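Local coordinates for putative signal transduction protein with CBS domains (Kribbella flavida, PDB 4NOC) that is of unknown function but carries a pair of CBS domains, modules that in related proteins often bind adenine nucleotides and serve regulatory roles, at residues P103-D108 / V126-N131; E7-Q12 / G136-S141; F13-L18 / I38-K43. One frame throughout, in Å; residues are numbered along the deposited sequence.

Contact 1 (P103-D108 / V126-N131); sequences PVVKHD and VAVVKN. With SO4 (sulfate ion), chain E.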
loop_
_atom_site.group_PDB
_atom_site.type_symbol
_atom_site.label_atom_id
_atom_site.label_comp_id
_atom_site.label_asym_id
_atom_site.label_seq_id
_atom_site.Cartn_x
_atom_site.Cartn_y
_atom_site.Cartn_z
ATOM N N PRO A 103 13.347 -2.629 1.387
ATOM C CA PRO A 103 14.205 -3.745 0.985
ATOM C C PRO A 103 14.471 -3.621 -0.504
ATOM O O PRO A 103 13.584 -3.214 -1.249
ATOM C CB PRO A 103 13.348 -4.986 1.274
ATOM C CG PRO A 103 12.176 -4.481 2.137
ATOM C CD PRO A 103 11.976 -3.059 1.718
ATOM N N VAL A 104 15.687 -3.960 -0.914
ATOM C CA VAL A 104 16.138 -3.836 -2.295
ATOM C C VAL A 104 16.669 -5.197 -2.708
ATOM O O VAL A 104 17.625 -5.693 -2.090
ATOM C CB VAL A 104 17.332 -2.858 -2.390
ATOM C CG1 VAL A 104 17.848 -2.782 -3.826
ATOM C CG2 VAL A 104 16.961 -1.472 -1.853
ATOM N N VAL A 105 16.071 -5.796 -3.738
ATOM C CA VAL A 105 16.510 -7.110 -4.217
ATOM C C VAL A 105 17.478 -6.965 -5.395
ATOM O O VAL A 105 17.374 -6.020 -6.183
ATOM C CB VAL A 105 15.297 -8.019 -4.610
ATOM C CG1 VAL A 105 14.316 -8.144 -3.437
ATOM C CG2 VAL A 105 14.561 -7.472 -5.834
ATOM N N LYS A 106 18.439 -7.877 -5.498
ATOM C CA LYS A 106 19.368 -7.873 -6.618
ATOM C C LYS A 106 18.621 -8.196 -7.900
ATOM O O LYS A 106 17.725 -9.052 -7.900
ATOM C CB LYS A 106 20.481 -8.905 -6.404
ATOM C CG LYS A 106 21.386 -8.564 -5.233
ATOM C CD LYS A 106 22.440 -9.642 -4.965
ATOM C CE LYS A 106 23.157 -9.327 -3.657
ATOM N NZ LYS A 106 24.377 -10.146 -3.456
ATOM N N HIS A 107 19.019 -7.544 -8.989
ATOM C CA HIS A 107 18.346 -7.713 -10.271
ATOM C C HIS A 107 18.328 -9.162 -10.744
ATOM O O HIS A 107 17.374 -9.571 -11.402
ATOM C CB HIS A 107 18.991 -6.832 -11.343
ATOM C CG HIS A 107 20.309 -7.352 -11.827
ATOM N ND1 HIS A 107 21.477 -7.202 -11.106
ATOM C CD2 HIS A 107 20.642 -8.035 -12.949
ATOM C CE1 HIS A 107 22.471 -7.776 -11.759
ATOM N NE2 HIS A 107 21.992 -8.290 -12.879
ATOM N N ASP A 108 19.353 -9.951 -10.420
ATOM C CA ASP A 108 19.325 -11.343 -10.863
ATOM C C ASP A 108 18.702 -12.336 -9.884
ATOM O O ASP A 108 18.809 -13.550 -10.091
ATOM C CB ASP A 108 20.689 -11.838 -11.331
ATOM C CG ASP A 108 21.793 -11.499 -10.367
ATOM O OD1 ASP A 108 21.487 -11.099 -9.221
ATOM O OD2 ASP A 108 22.970 -11.642 -10.758
ATOM N N VAL A 126 9.347 -3.925 -3.002
ATOM C CA VAL A 126 10.804 -3.908 -2.914
ATOM C C VAL A 126 11.324 -3.156 -4.136
ATOM O O VAL A 126 10.699 -3.204 -5.208
ATOM C CB VAL A 126 11.438 -5.330 -2.884
ATOM C CG1 VAL A 126 11.024 -6.078 -1.620
ATOM C CG2 VAL A 126 11.051 -6.138 -4.146
ATOM N N ALA A 127 12.441 -2.445 -3.971
ATOM C CA ALA A 127 13.090 -1.817 -5.108
ATOM C C ALA A 127 13.956 -2.868 -5.764
ATOM O O ALA A 127 14.352 -3.852 -5.123
ATOM C CB ALA A 127 13.928 -0.605 -4.682
ATOM N N VAL A 128 14.226 -2.676 -7.050
ATOM C CA VAL A 128 15.166 -3.532 -7.746
ATOM C C VAL A 128 16.360 -2.696 -8.179
ATOM O O VAL A 128 16.209 -1.594 -8.737
ATOM C CB VAL A 128 14.508 -4.248 -8.937
ATOM C CG1 VAL A 128 15.439 -5.312 -9.488
ATOM C CG2 VAL A 128 13.219 -4.904 -8.485
ATOM N N VAL A 129 17.553 -3.194 -7.882
ATOM C CA VAL A 129 18.765 -2.455 -8.219
ATOM C C VAL A 129 19.652 -3.284 -9.155
ATOM O O VAL A 129 19.689 -4.517 -9.061
ATOM C CB VAL A 129 19.507 -1.964 -6.945
ATOM C CG1 VAL A 129 21.024 -1.840 -7.162
ATOM C CG2 VAL A 129 18.926 -0.626 -6.496
ATOM N N LYS A 130 20.300 -2.605 -10.097
ATOM C CA LYS A 130 21.299 -3.225 -10.970
ATOM C C LYS A 130 22.494 -2.281 -11.108
ATOM O O LYS A 130 22.338 -1.126 -11.521
ATOM C CB LYS A 130 20.699 -3.554 -12.346
ATOM C CG LYS A 130 21.703 -4.086 -13.387
ATOM C CD LYS A 130 20.971 -4.569 -14.654
ATOM C CE LYS A 130 21.934 -5.151 -15.698
ATOM N NZ LYS A 130 21.211 -5.949 -16.740
ATOM N N ASN A 131 23.675 -2.774 -10.741
ATOM C CA ASN A 131 24.893 -1.970 -10.746
ATOM C C ASN A 131 24.680 -0.626 -10.070
ATOM O O ASN A 131 24.956 0.409 -10.665
ATOM C CB ASN A 131 25.434 -1.778 -12.174
HETATM S S SO4 E . 23.303 -6.159 -8.342
HETATM O O1 SO4 E . 23.819 -7.043 -7.302
HETATM O O2 SO4 E . 24.274 -6.082 -9.440
HETATM O O3 SO4 E . 22.011 -6.661 -8.811
HETATM O O4 SO4 E . 23.131 -4.825 -7.777
#

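Contact 2 (E7-Q12 / G136-S141); sequences EQMAEQ and GAITAS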
loop_
_atom_site.group_PDB
_atom_site.type_symbol
_atom_site.label_atom_id
_atom_site.label_comp_id
_atom_site.label_asym_id
_atom_site.label_seq_id
_atom_site.Cartn_x
_atom_site.Cartn_y
_atom_site.Cartn_z
ATOM N N GLU A 7 14.934 -8.219 -12.370
ATOM C CA GLU A 7 14.985 -7.244 -13.457
ATOM C C GLU A 7 13.736 -7.263 -14.341
ATOM O O GLU A 7 13.154 -6.223 -14.626
ATOM C CB GLU A 7 16.227 -7.485 -14.315
ATOM C CG GLU A 7 16.386 -6.504 -15.455
ATOM C CD GLU A 7 17.744 -6.603 -16.125
ATOM O OE1 GLU A 7 18.448 -7.613 -15.914
ATOM O OE2 GLU A 7 18.105 -5.668 -16.870
ATOM N N GLN A 8 13.330 -8.444 -14.783
ATOM C CA GLN A 8 12.141 -8.560 -15.613
ATOM C C GLN A 8 10.860 -8.361 -14.809
ATOM O O GLN A 8 9.867 -7.895 -15.358
ATOM C CB GLN A 8 12.101 -9.916 -16.297
ATOM C CG GLN A 8 13.204 -10.127 -17.338
ATOM C CD GLN A 8 14.580 -10.304 -16.710
ATOM O OE1 GLN A 8 14.705 -10.825 -15.599
ATOM N NE2 GLN A 8 15.612 -9.856 -17.409
HETATM N N MSE A 9 10.875 -8.714 -13.518
HETATM C CA MSE A 9 9.693 -8.552 -12.663
HETATM C C MSE A 9 9.372 -7.085 -12.375
HETATM O O MSE A 9 8.208 -6.705 -12.253
HETATM C CB MSE A 9 9.880 -9.289 -11.329
HETATM C CG MSE A 9 10.061 -10.801 -11.462
HETATM SE SE MSE A 9 10.640 -11.558 -9.775
HETATM C CE MSE A 9 9.029 -11.265 -8.757
ATOM N N ALA A 10 10.411 -6.262 -12.277
ATOM C CA ALA A 10 10.245 -4.888 -11.818
ATOM C C ALA A 10 9.435 -4.066 -12.799
ATOM O O ALA A 10 9.456 -4.314 -14.006
ATOM C CB ALA A 10 11.592 -4.239 -11.599
ATOM N N GLU A 11 8.732 -3.075 -12.267
ATOM C CA GLU A 11 8.053 -2.088 -13.088
ATOM C C GLU A 11 8.572 -0.702 -12.743
ATOM O O GLU A 11 9.102 -0.487 -11.649
ATOM C CB GLU A 11 6.545 -2.172 -12.870
ATOM C CG GLU A 11 5.979 -3.470 -13.391
ATOM C CD GLU A 11 4.562 -3.683 -12.975
ATOM O OE1 GLU A 11 4.266 -3.421 -11.794
ATOM O OE2 GLU A 11 3.744 -4.101 -13.826
ATOM N N GLN A 12 8.430 0.229 -13.682
ATOM C CA GLN A 12 8.880 1.595 -13.480
ATOM C C GLN A 12 8.076 2.205 -12.349
ATOM O O GLN A 12 6.864 2.013 -12.297
ATOM C CB GLN A 12 8.653 2.408 -14.745
ATOM C CG GLN A 12 9.589 2.047 -15.883
ATOM C CD GLN A 12 10.842 2.896 -15.886
ATOM O OE1 GLN A 12 11.490 3.069 -14.852
ATOM N NE2 GLN A 12 11.182 3.449 -17.048
ATOM N N GLY A 136 13.627 -0.116 -11.073
ATOM C CA GLY A 136 12.187 -0.220 -10.904
ATOM C C GLY A 136 11.813 -0.795 -9.541
ATOM O O GLY A 136 12.654 -0.849 -8.627
ATOM N N ALA A 137 10.557 -1.230 -9.400
ATOM C CA ALA A 137 10.087 -1.815 -8.145
ATOM C C ALA A 137 9.168 -3.005 -8.400
ATOM O O ALA A 137 8.651 -3.176 -9.512
ATOM C CB ALA A 137 9.375 -0.771 -7.303
ATOM N N ILE A 138 8.988 -3.830 -7.374
ATOM C CA ILE A 138 8.070 -4.960 -7.429
ATOM C C ILE A 138 7.137 -4.860 -6.228
ATOM O O ILE A 138 7.570 -5.037 -5.081
ATOM C CB ILE A 138 8.815 -6.296 -7.345
ATOM C CG1 ILE A 138 9.856 -6.404 -8.448
ATOM C CG2 ILE A 138 7.842 -7.475 -7.442
ATOM C CD1 ILE A 138 10.815 -7.540 -8.235
ATOM N N THR A 139 5.862 -4.567 -6.482
ATOM C CA THR A 139 4.893 -4.477 -5.400
ATOM C C THR A 139 4.395 -5.870 -5.042
ATOM O O THR A 139 4.582 -6.818 -5.802
ATOM C CB THR A 139 3.667 -3.686 -5.811
ATOM O OG1 THR A 139 3.041 -4.363 -6.912
ATOM C CG2 THR A 139 4.061 -2.273 -6.233
ATOM N N ALA A 140 3.737 -5.970 -3.894
ATOM C CA ALA A 140 3.111 -7.206 -3.472
ATOM C C ALA A 140 2.124 -7.701 -4.552
ATOM O O ALA A 140 2.120 -8.880 -4.878
ATOM C CB ALA A 140 2.405 -7.015 -2.101
ATOM N N SER A 141 1.309 -6.811 -5.125
ATOM C CA SER A 141 0.319 -7.265 -6.115
ATOM C C SER A 141 0.987 -7.690 -7.432
ATOM O O SER A 141 0.506 -8.575 -8.135
ATOM C CB SER A 141 -0.800 -6.229 -6.343
ATOM O OG SER A 141 -0.361 -5.099 -7.077
#

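Contact 3 (F13-L18 / I38-K43); sequences FPVVGL and IVVDEK. With SO4 (sulfate ion), chain G.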
loop_
_atom_site.group_PDB
_atom_site.type_symbol
_atom_site.label_atom_id
_atom_site.label_comp_id
_atom_site.label_asym_id
_atom_site.label_seq_id
_atom_site.Cartn_x
_atom_site.Cartn_y
_atom_site.Cartn_z
ATOM N N PHE A 13 8.742 2.933 -11.456
ATOM C CA PHE A 13 8.097 3.500 -10.276
ATOM C C PHE A 13 8.708 4.883 -10.052
ATOM O O PHE A 13 9.924 5.032 -10.096
ATOM C CB PHE A 13 8.414 2.604 -9.076
ATOM C CG PHE A 13 7.267 2.402 -8.122
ATOM C CD1 PHE A 13 6.367 1.366 -8.312
ATOM C CD2 PHE A 13 7.125 3.214 -7.000
ATOM C CE1 PHE A 13 5.324 1.160 -7.421
ATOM C CE2 PHE A 13 6.080 3.015 -6.103
ATOM C CZ PHE A 13 5.178 1.985 -6.314
ATOM N N PRO A 14 7.880 5.911 -9.822
ATOM C CA PRO A 14 8.522 7.227 -9.682
ATOM C C PRO A 14 9.339 7.384 -8.400
ATOM O O PRO A 14 9.013 6.870 -7.315
ATOM C CB PRO A 14 7.358 8.213 -9.727
ATOM C CG PRO A 14 6.150 7.408 -9.497
ATOM C CD PRO A 14 6.415 6.000 -9.887
ATOM N N VAL A 15 10.430 8.114 -8.567
ATOM C CA VAL A 15 11.455 8.275 -7.560
ATOM C C VAL A 15 11.595 9.771 -7.303
ATOM O O VAL A 15 11.448 10.575 -8.237
ATOM C CB VAL A 15 12.779 7.680 -8.114
ATOM C CG1 VAL A 15 13.979 8.216 -7.401
ATOM C CG2 VAL A 15 12.737 6.148 -8.059
ATOM N N VAL A 16 11.832 10.157 -6.048
ATOM C CA VAL A 16 12.162 11.551 -5.735
ATOM C C VAL A 16 13.348 11.628 -4.779
ATOM O O VAL A 16 13.574 10.702 -3.984
ATOM C CB VAL A 16 10.983 12.326 -5.083
ATOM C CG1 VAL A 16 9.827 12.515 -6.063
ATOM C CG2 VAL A 16 10.527 11.633 -3.794
ATOM N N GLY A 17 14.096 12.730 -4.851
ATOM C CA GLY A 17 15.232 12.936 -3.969
ATOM C C GLY A 17 14.825 13.376 -2.571
ATOM O O GLY A 17 13.841 14.096 -2.379
ATOM N N LEU A 18 15.588 12.918 -1.590
ATOM C CA LEU A 18 15.430 13.317 -0.196
ATOM C C LEU A 18 15.411 14.847 -0.017
ATOM O O LEU A 18 14.646 15.388 0.793
ATOM C CB LEU A 18 16.583 12.703 0.588
ATOM C CG LEU A 18 16.485 12.409 2.078
ATOM C CD1 LEU A 18 15.140 11.852 2.435
ATOM C CD2 LEU A 18 17.579 11.420 2.459
ATOM N N ILE A 38 9.132 6.221 -4.237
ATOM C CA ILE A 38 10.439 5.751 -3.783
ATOM C C ILE A 38 11.366 6.947 -3.556
ATOM O O ILE A 38 11.578 7.765 -4.449
ATOM C CB ILE A 38 11.074 4.737 -4.746
ATOM C CG1 ILE A 38 10.317 3.405 -4.666
ATOM C CG2 ILE A 38 12.549 4.529 -4.403
ATOM C CD1 ILE A 38 10.890 2.335 -5.547
ATOM N N VAL A 39 11.895 7.060 -2.346
ATOM C CA VAL A 39 12.748 8.182 -2.015
ATOM C C VAL A 39 14.198 7.732 -2.109
ATOM O O VAL A 39 14.555 6.687 -1.558
ATOM C CB VAL A 39 12.495 8.640 -0.584
ATOM C CG1 VAL A 39 13.390 9.836 -0.244
ATOM C CG2 VAL A 39 11.021 8.982 -0.394
ATOM N N VAL A 40 15.032 8.503 -2.799
ATOM C CA VAL A 40 16.453 8.201 -2.820
ATOM C C VAL A 40 17.279 9.342 -2.225
ATOM O O VAL A 40 16.773 10.458 -2.040
ATOM C CB VAL A 40 16.933 7.910 -4.234
ATOM C CG1 VAL A 40 16.059 6.823 -4.857
ATOM C CG2 VAL A 40 16.895 9.189 -5.070
ATOM N N ASP A 41 18.550 9.074 -1.924
ATOM C CA ASP A 41 19.421 10.151 -1.465
ATOM C C ASP A 41 20.092 10.847 -2.646
ATOM O O ASP A 41 19.850 10.473 -3.798
ATOM C CB ASP A 41 20.420 9.664 -0.410
ATOM C CG ASP A 41 21.488 8.720 -0.970
ATOM O OD1 ASP A 41 21.675 8.624 -2.204
ATOM O OD2 ASP A 41 22.177 8.082 -0.144
ATOM N N GLU A 42 20.936 11.839 -2.358
ATOM C CA GLU A 42 21.563 12.664 -3.389
ATOM C C GLU A 42 22.294 11.886 -4.492
ATOM O O GLU A 42 22.301 12.306 -5.654
ATOM C CB GLU A 42 22.518 13.675 -2.749
ATOM N N LYS A 43 22.917 10.766 -4.138
ATOM C CA LYS A 43 23.670 10.003 -5.131
ATOM C C LYS A 43 22.841 8.912 -5.808
ATOM O O LYS A 43 23.355 8.162 -6.638
ATOM C CB LYS A 43 24.948 9.407 -4.530
ATOM C CG LYS A 43 24.730 8.495 -3.326
ATOM C CD LYS A 43 26.011 7.710 -3.024
ATOM C CE LYS A 43 26.196 7.504 -1.525
ATOM N NZ LYS A 43 24.888 7.322 -0.827
HETATM S S SO4 G . 12.486 3.461 -11.682
HETATM O O1 SO4 G . 11.277 2.711 -11.966
HETATM O O2 SO4 G . 13.601 2.931 -12.465
HETATM O O3 SO4 G . 12.284 4.866 -12.027
HETATM O O4 SO4 G . 12.758 3.318 -10.255
#

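Contact 1 (P103-D108 / V126-N131)
Lys130 lays its aliphatic chain over one face of the His107 imidazole. Its CG sits 3.9 Å from the ring centroid of His107 and only 11° off the ring normal, a CH-pi contact, while CD of the lysine continues toward CD2 of the histidine. The extended Lys130 chain ends in a salt bridge between its NZ and Glu7. On the opposite face of the ring, CG of Asp108 is offset toward the rim. A sulfate ion, probably from the crystallisation liquor, lies at the ring edge. Its O3 accepts a bond from His107 N at 3.1 Å and another from His107 ND1, modelled too short for its length to be trusted. In His107, chi1 (75°) sets CG between the backbone N and the carbonyl carbon, and chi2 (-78°) turns ND1 toward O3, the oxygen that the backbone N-H also reaches; that N-H bonds weakly to Val129 O as well.

Behind this end of the contact run the two parallel strands of a beta-alpha-beta unit in the second CBS domain, joined through helix 111-121. They are twisted against each other, and the spacing grows from 4.6 Å between the CA atoms of Val104 and Ala127 to 5.7 Å between those of Lys106 and Val129. Val105 N donates to Ala127 O at 2.9 Å; the bond from Val129 N to Val105 O, at 3.3 Å, is weak.

On the face of Val104 and Val129, CG1 of the former meets CG2 of the latter at 3.6 Å. On the other face, CG1 of Val105 touches Val126 CG2 at 3.9 Å, and its CG2 meets CG2 of Val128. Helix 111-121 packs on this second face, with Ile117 against Val105 and Met118 against Val126.

Contact 2 (E7-Q12 / G136-S141)
Glu11 and Ala137 form a hydrogen-bonded antiparallel pair, a single bridge closed by two short backbone bonds. Glu11 N donates to Ala137 O at 2.8 Å, almost straight at 170°, and Ala137 N returns a bond of equal length to Glu11 O. CA of Ala10 adds a CA-H...O contact of 3.3 Å to Ala137 O. Glu11 O also comes within 3.2 Å of CA of Gly136, whose backbone angles are themselves of a kind that calls for glycine.

Apolar contacts centre on Ile138. Its CG1 is anti to its own carbonyl carbon (chi1 -56°) and lies 3.7 Å from Ala10 CA, while CD1 reaches CB of selenomethionine Met9, also at 3.7 Å, where the two side chains cross at a slant.

Among the polar groups, Glu11 OE1 forms a salt bridge with Arg33 of the second subunit, Met9 O accepts a bond from Arg142 NE, and Thr139 OG1 N-caps helix 140-147 through Arg142 N.

The N-terminal segment, ahead of strand 15-17 in the chain, thus pairs with strand 133-139 of the second CBS domain, outermost in its sheet within the chain, consistent with the intertwined tandem CBS pair, or Bateman module.

Contact 3 (F13-L18 / I38-K43)
Val15 to Gly17 and Ile38 to Val40 are the paired parallel strands of a beta-alpha-beta unit in the first CBS domain, connected through helix 22-31 and twisted by 35° against each other. Strand 15-17 is outermost in the three-stranded sheet within the chain, and strand 46-51 lies on the other side of 36-40.

Four backbone bonds join the segments. Ile38 N donates to Pro14 O at 3.1 Å, Val16 N to Ile38 O at 2.9 Å, and Val40 N to Val16 O, while Leu18 N closes the series on Val40 O at 2.8 Å. In this last bond the donor stands almost exactly in line with the carbonyl, at a C=O...N angle of 178°.

On the face of Val15, Ile38 and Val40, CG1 of Val15 is anti to its backbone N (chi1 159°) and meets CG1 of Val40 at 3.6 Å, the two side chains crossing at about a right angle. CG2 of Val15 rests on CB of Ile38 at 4.0 Å. The same isoleucine turns CG1 and CD1 toward CD2 of Phe13, approaching the ring obliquely. Ala137 and Ile134 of the second CBS domain pack on this face, against Ile38 and Val40 respectively.

The other face holds Val16 and Val39, both touched by Val91 of helix 91-94. Here CD1 of Leu18 meets CG1 of Val39 at 3.8 Å, again with the side chains at about a right angle.

Beyond the strand, Asp41 OD2 forms a salt bridge with Lys43 NZ at 2.9 Å, and OD1 takes a bond from Ser45 N. At the opposite end of the contact, Phe13 N donates a 2.6 Å bond to O1 of a sulfate ion, probably from the crystallisation liquor.

Overall arrangement
Contacts 1 and 2 belong to the sheet of the second CBS domain and lie about 9 Å apart between centres. Strand 125-130 bonds to strand 133-139, with Val126 O receiving Ile138 N at 2.8 Å and Val128 N reaching Gly136 O at 2.9 Å. Contact 3 lies in the sheet of the first domain, its centre about 16 Å from that of contact 2, and the two meet where Ala137 CB packs 3.8 Å from Phe13 CD1. Contacts 1 and 3 do not touch, although their nearest atoms are about 4 Å apart. The sulfate on Phe13 also approaches Gly136 of contact 2.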